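Long-range contact in lysyl oxidase (Pichia pastoris, PDB 1W7C), which probably oxidises primary amines, including peptidyl lysine side chains, to aldehydes using copper and a protein-derived topaquinone cofactor: residues M170-P182 / F350-G362. Residues are numbered along the deposited sequence; the frame is centred on the assembly and turned at random.
Sequences MGCHSAAPQLHDP and FNQHTFYSDISYG. With IMD (imidazole), chain P.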
# COMPACT_ATOMS: atom_id res chain seq x y z
N MET A 170 -39.09 2.73 -15.59
CA MET A 170 -37.77 2.24 -15.97
C MET A 170 -37.08 3.26 -16.88
O MET A 170 -37.69 4.21 -17.39
CB MET A 170 -37.88 0.85 -16.63
CG MET A 170 -38.43 0.88 -18.06
SD MET A 170 -38.74 -0.74 -18.75
CE MET A 170 -40.10 -1.33 -17.68
N GLY A 171 -35.79 3.03 -17.09
CA GLY A 171 -35.01 3.84 -17.99
C GLY A 171 -34.16 2.96 -18.87
O GLY A 171 -33.39 2.11 -18.40
N CYS A 172 -34.28 3.17 -20.17
CA CYS A 172 -33.57 2.35 -21.14
C CYS A 172 -32.49 3.21 -21.78
O CYS A 172 -32.68 4.43 -21.99
CB CYS A 172 -34.57 1.77 -22.17
SG CYS A 172 -35.93 0.84 -21.35
N HIS A 173 -31.36 2.59 -22.06
CA HIS A 173 -30.12 3.30 -22.41
C HIS A 173 -29.14 2.35 -23.12
O HIS A 173 -29.35 1.14 -23.19
CB HIS A 173 -29.48 3.89 -21.15
CG HIS A 173 -29.23 2.88 -20.08
ND1 HIS A 173 -27.97 2.41 -19.80
CD2 HIS A 173 -30.07 2.22 -19.25
CE1 HIS A 173 -28.04 1.50 -18.84
NE2 HIS A 173 -29.31 1.36 -18.50
N SER A 174 -28.10 2.94 -23.69
CA SER A 174 -27.23 2.30 -24.67
C SER A 174 -25.84 2.01 -24.07
O SER A 174 -25.30 2.81 -23.30
CB SER A 174 -27.09 3.22 -25.88
OG SER A 174 -28.33 3.41 -26.54
N ALA A 175 -25.25 0.91 -24.50
CA ALA A 175 -23.91 0.48 -24.08
C ALA A 175 -22.84 1.32 -24.78
O ALA A 175 -23.03 1.78 -25.91
CB ALA A 175 -23.69 -0.97 -24.39
N ALA A 176 -21.74 1.55 -24.07
CA ALA A 176 -20.61 2.29 -24.61
C ALA A 176 -19.38 1.40 -24.56
O ALA A 176 -19.09 0.79 -23.52
CB ALA A 176 -20.37 3.54 -23.79
N PRO A 177 -18.59 1.38 -25.64
CA PRO A 177 -18.78 2.21 -26.84
C PRO A 177 -19.81 1.64 -27.82
O PRO A 177 -20.28 0.51 -27.72
CB PRO A 177 -17.40 2.16 -27.48
CG PRO A 177 -16.91 0.77 -27.15
CD PRO A 177 -17.35 0.59 -25.71
N GLN A 178 -20.16 2.49 -28.78
CA GLN A 178 -20.85 2.03 -29.99
C GLN A 178 -19.94 1.11 -30.79
O GLN A 178 -18.71 1.08 -30.55
CB GLN A 178 -21.28 3.27 -30.82
CG GLN A 178 -22.24 4.20 -30.07
CD GLN A 178 -22.53 5.47 -30.78
OE1 GLN A 178 -23.35 6.25 -30.31
NE2 GLN A 178 -21.86 5.71 -31.92
N LEU A 179 -20.52 0.35 -31.72
CA LEU A 179 -19.82 -0.65 -32.50
C LEU A 179 -19.92 -0.34 -34.01
O LEU A 179 -20.84 -0.78 -34.70
CB LEU A 179 -20.38 -2.04 -32.18
CG LEU A 179 -20.10 -2.49 -30.74
CD1 LEU A 179 -21.01 -3.67 -30.39
CD2 LEU A 179 -18.65 -2.88 -30.52
N HIS A 180 -18.94 0.40 -34.50
CA HIS A 180 -18.83 0.72 -35.92
C HIS A 180 -17.90 -0.27 -36.58
O HIS A 180 -16.81 -0.58 -36.10
CB HIS A 180 -18.32 2.15 -36.13
CG HIS A 180 -18.08 2.47 -37.57
ND1 HIS A 180 -19.11 2.61 -38.48
CD2 HIS A 180 -16.93 2.61 -38.29
CE1 HIS A 180 -18.61 2.85 -39.68
NE2 HIS A 180 -17.29 2.86 -39.60
N ASP A 181 -18.37 -0.79 -37.70
CA ASP A 181 -17.64 -1.82 -38.44
C ASP A 181 -17.10 -1.17 -39.72
O ASP A 181 -17.88 -0.93 -40.64
CB ASP A 181 -18.55 -3.00 -38.78
CG ASP A 181 -17.84 -4.11 -39.45
OD1 ASP A 181 -16.71 -3.94 -39.95
OD2 ASP A 181 -18.38 -5.22 -39.58
N PRO A 182 -15.80 -0.89 -39.81
CA PRO A 182 -15.28 -0.23 -41.02
C PRO A 182 -15.43 -1.07 -42.28
O PRO A 182 -15.42 -0.52 -43.38
CB PRO A 182 -13.79 0.00 -40.70
CG PRO A 182 -13.62 -0.24 -39.25
CD PRO A 182 -14.76 -1.06 -38.78
N PHE A 350 -25.18 -6.23 -22.64
CA PHE A 350 -24.91 -4.88 -22.18
C PHE A 350 -23.54 -4.81 -21.52
O PHE A 350 -22.65 -4.07 -21.97
CB PHE A 350 -25.98 -4.35 -21.26
CG PHE A 350 -25.85 -2.87 -20.99
CD1 PHE A 350 -26.41 -1.92 -21.85
CD2 PHE A 350 -25.14 -2.40 -19.90
CE1 PHE A 350 -26.29 -0.57 -21.61
CE2 PHE A 350 -25.01 -1.05 -19.69
CZ PHE A 350 -25.59 -0.14 -20.54
N ASN A 351 -23.36 -5.57 -20.45
CA ASN A 351 -22.10 -5.51 -19.72
C ASN A 351 -20.94 -6.03 -20.57
O ASN A 351 -19.85 -5.48 -20.53
CB ASN A 351 -22.19 -6.19 -18.37
CG ASN A 351 -22.97 -5.37 -17.34
OD1 ASN A 351 -23.51 -4.30 -17.63
ND2 ASN A 351 -23.02 -5.86 -16.12
N GLN A 352 -21.17 -7.05 -21.41
CA GLN A 352 -20.08 -7.58 -22.22
C GLN A 352 -19.60 -6.55 -23.27
O GLN A 352 -18.46 -6.63 -23.72
CB GLN A 352 -20.44 -8.92 -22.85
CG GLN A 352 -19.40 -9.51 -23.79
CD GLN A 352 -18.00 -9.67 -23.17
OE1 GLN A 352 -17.84 -9.96 -21.98
NE2 GLN A 352 -16.98 -9.46 -24.00
N HIS A 353 -20.45 -5.57 -23.62
CA HIS A 353 -20.13 -4.50 -24.55
C HIS A 353 -19.80 -3.18 -23.86
O HIS A 353 -19.77 -2.15 -24.50
CB HIS A 353 -21.28 -4.32 -25.55
CG HIS A 353 -21.42 -5.48 -26.49
ND1 HIS A 353 -22.52 -6.31 -26.51
CD2 HIS A 353 -20.55 -5.98 -27.41
CE1 HIS A 353 -22.34 -7.25 -27.42
NE2 HIS A 353 -21.16 -7.07 -27.99
N THR A 354 -19.50 -3.23 -22.57
CA THR A 354 -19.13 -2.03 -21.85
C THR A 354 -17.62 -1.95 -21.71
O THR A 354 -17.00 -2.80 -21.05
CB THR A 354 -19.79 -2.03 -20.46
OG1 THR A 354 -21.22 -1.97 -20.60
CG2 THR A 354 -19.40 -0.79 -19.68
N PHE A 355 -17.03 -0.91 -22.30
CA PHE A 355 -15.60 -0.63 -22.20
C PHE A 355 -15.48 0.88 -22.19
O PHE A 355 -15.18 1.51 -23.20
CB PHE A 355 -14.90 -1.25 -23.42
CG PHE A 355 -13.38 -1.39 -23.31
CD1 PHE A 355 -12.72 -2.36 -24.05
CD2 PHE A 355 -12.62 -0.50 -22.56
CE1 PHE A 355 -11.34 -2.49 -24.01
CE2 PHE A 355 -11.24 -0.64 -22.52
CZ PHE A 355 -10.61 -1.60 -23.24
N TYR A 356 -15.78 1.47 -21.04
CA TYR A 356 -15.77 2.92 -20.91
C TYR A 356 -14.38 3.51 -21.06
O TYR A 356 -13.40 2.99 -20.49
CB TYR A 356 -16.33 3.39 -19.55
CG TYR A 356 -17.77 3.04 -19.30
CD1 TYR A 356 -18.15 2.31 -18.18
CD2 TYR A 356 -18.76 3.40 -20.21
CE1 TYR A 356 -19.45 1.95 -17.97
CE2 TYR A 356 -20.09 3.07 -19.98
CZ TYR A 356 -20.43 2.32 -18.89
OH TYR A 356 -21.75 1.94 -18.74
N SER A 357 -14.33 4.65 -21.75
CA SER A 357 -13.24 5.61 -21.67
C SER A 357 -13.73 6.80 -20.86
O SER A 357 -14.56 7.58 -21.31
CB SER A 357 -12.91 6.10 -23.07
OG SER A 357 -12.17 7.34 -23.03
N ASP A 358 -13.23 6.96 -19.65
CA ASP A 358 -13.75 8.00 -18.79
C ASP A 358 -13.35 9.40 -19.23
O ASP A 358 -14.09 10.35 -18.97
CB ASP A 358 -13.41 7.72 -17.33
CG ASP A 358 -14.35 6.74 -16.70
OD1 ASP A 358 -15.46 6.50 -17.24
OD2 ASP A 358 -14.06 6.14 -15.68
N ILE A 359 -12.26 9.52 -19.99
CA ILE A 359 -11.95 10.86 -20.51
C ILE A 359 -12.89 11.28 -21.65
O ILE A 359 -13.03 12.46 -21.90
CB ILE A 359 -10.45 11.03 -20.93
CG1 ILE A 359 -10.09 10.29 -22.23
CG2 ILE A 359 -9.54 10.72 -19.76
CD1 ILE A 359 -8.70 10.63 -22.71
N SER A 360 -13.51 10.32 -22.35
CA SER A 360 -14.54 10.69 -23.31
C SER A 360 -15.71 11.39 -22.61
O SER A 360 -16.23 12.36 -23.13
CB SER A 360 -15.02 9.51 -24.14
OG SER A 360 -15.86 8.61 -23.44
N TYR A 361 -16.12 10.90 -21.45
CA TYR A 361 -17.17 11.53 -20.66
C TYR A 361 -16.67 12.81 -20.00
O TYR A 361 -17.43 13.74 -19.80
CB TYR A 361 -17.70 10.56 -19.60
CG TYR A 361 -18.41 9.39 -20.21
CD1 TYR A 361 -17.77 8.20 -20.45
CD2 TYR A 361 -19.72 9.52 -20.61
CE1 TYR A 361 -18.43 7.14 -21.06
CE2 TYR A 361 -20.40 8.48 -21.22
CZ TYR A 361 -19.75 7.29 -21.45
OH TYR A 361 -20.36 6.22 -22.06
N GLY A 362 -15.41 12.81 -19.61
CA GLY A 362 -14.75 13.91 -18.93
C GLY A 362 -14.53 13.54 -17.47
O GLY A 362 -15.46 13.19 -16.76
N1 IMD P . -19.99 5.19 -15.56
C2 IMD P . -18.65 5.42 -15.48
N3 IMD P . -18.26 5.85 -16.72
C4 IMD P . -19.33 5.89 -17.54
C5 IMD P . -20.42 5.47 -16.81
O HOH W 1 -22.15 0.59 -21.41
O HOH W 2 -19.34 -2.02 -27.16
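Phe355 N donates to Ala176 O over 2.9 Å, nearly straight at 164° and on a lone pair of the carbonyl. It is the one direct hydrogen bond across the two segments, and Thr354 CA adds a CA-H...O contact to the same oxygen. A water extends the polar link: it accepts from Ala176 N and donates to Thr354 OG1 and, at 3.0 Å, to Tyr356 OH, which also bonds Gln463.

The apolar part centres on Phe350. Its CG lies anti to the backbone N (chi1 -169°), which carries the ring to Ala175 CB, 4.2 Å from the ring centroid over one face. His173 meets the ring's far end obliquely, CE1 3.4 Å from Phe350 CZ, while its NE2 is held by Asn194. The Leu179 and His353 side chains cross at about a right angle, CD1 of the leucine meeting CD2 of the histidine, and the His353 ring also meets Trp521 and Tyr527 of the second subunit.

This joins strand 170-180, outermost within this chain in an antiparallel sheet, to the copper amine oxidase catalytic domain, at the loop and short strand leading to Asp358, the predicted proton acceptor. The peptide bond before Pro177 is cis, and Pro177 CD packs 3.8 Å from Phe355 CB.

Ala176 CB packs against Tyr356 CE2 and lies 3.2 Å from Tyr361 OH, at that ring's edge. An imidazole, probably from the crystallisation liquor, lies over the Tyr356 ring and donates through N3 to Asp358 OD1 (2.9 Å). Losing the ring and hydroxyl of Tyr356 to an alanine would probably leave the water and Gln463 without that partner, and Ala176 CB and the imidazole without the ring beside them.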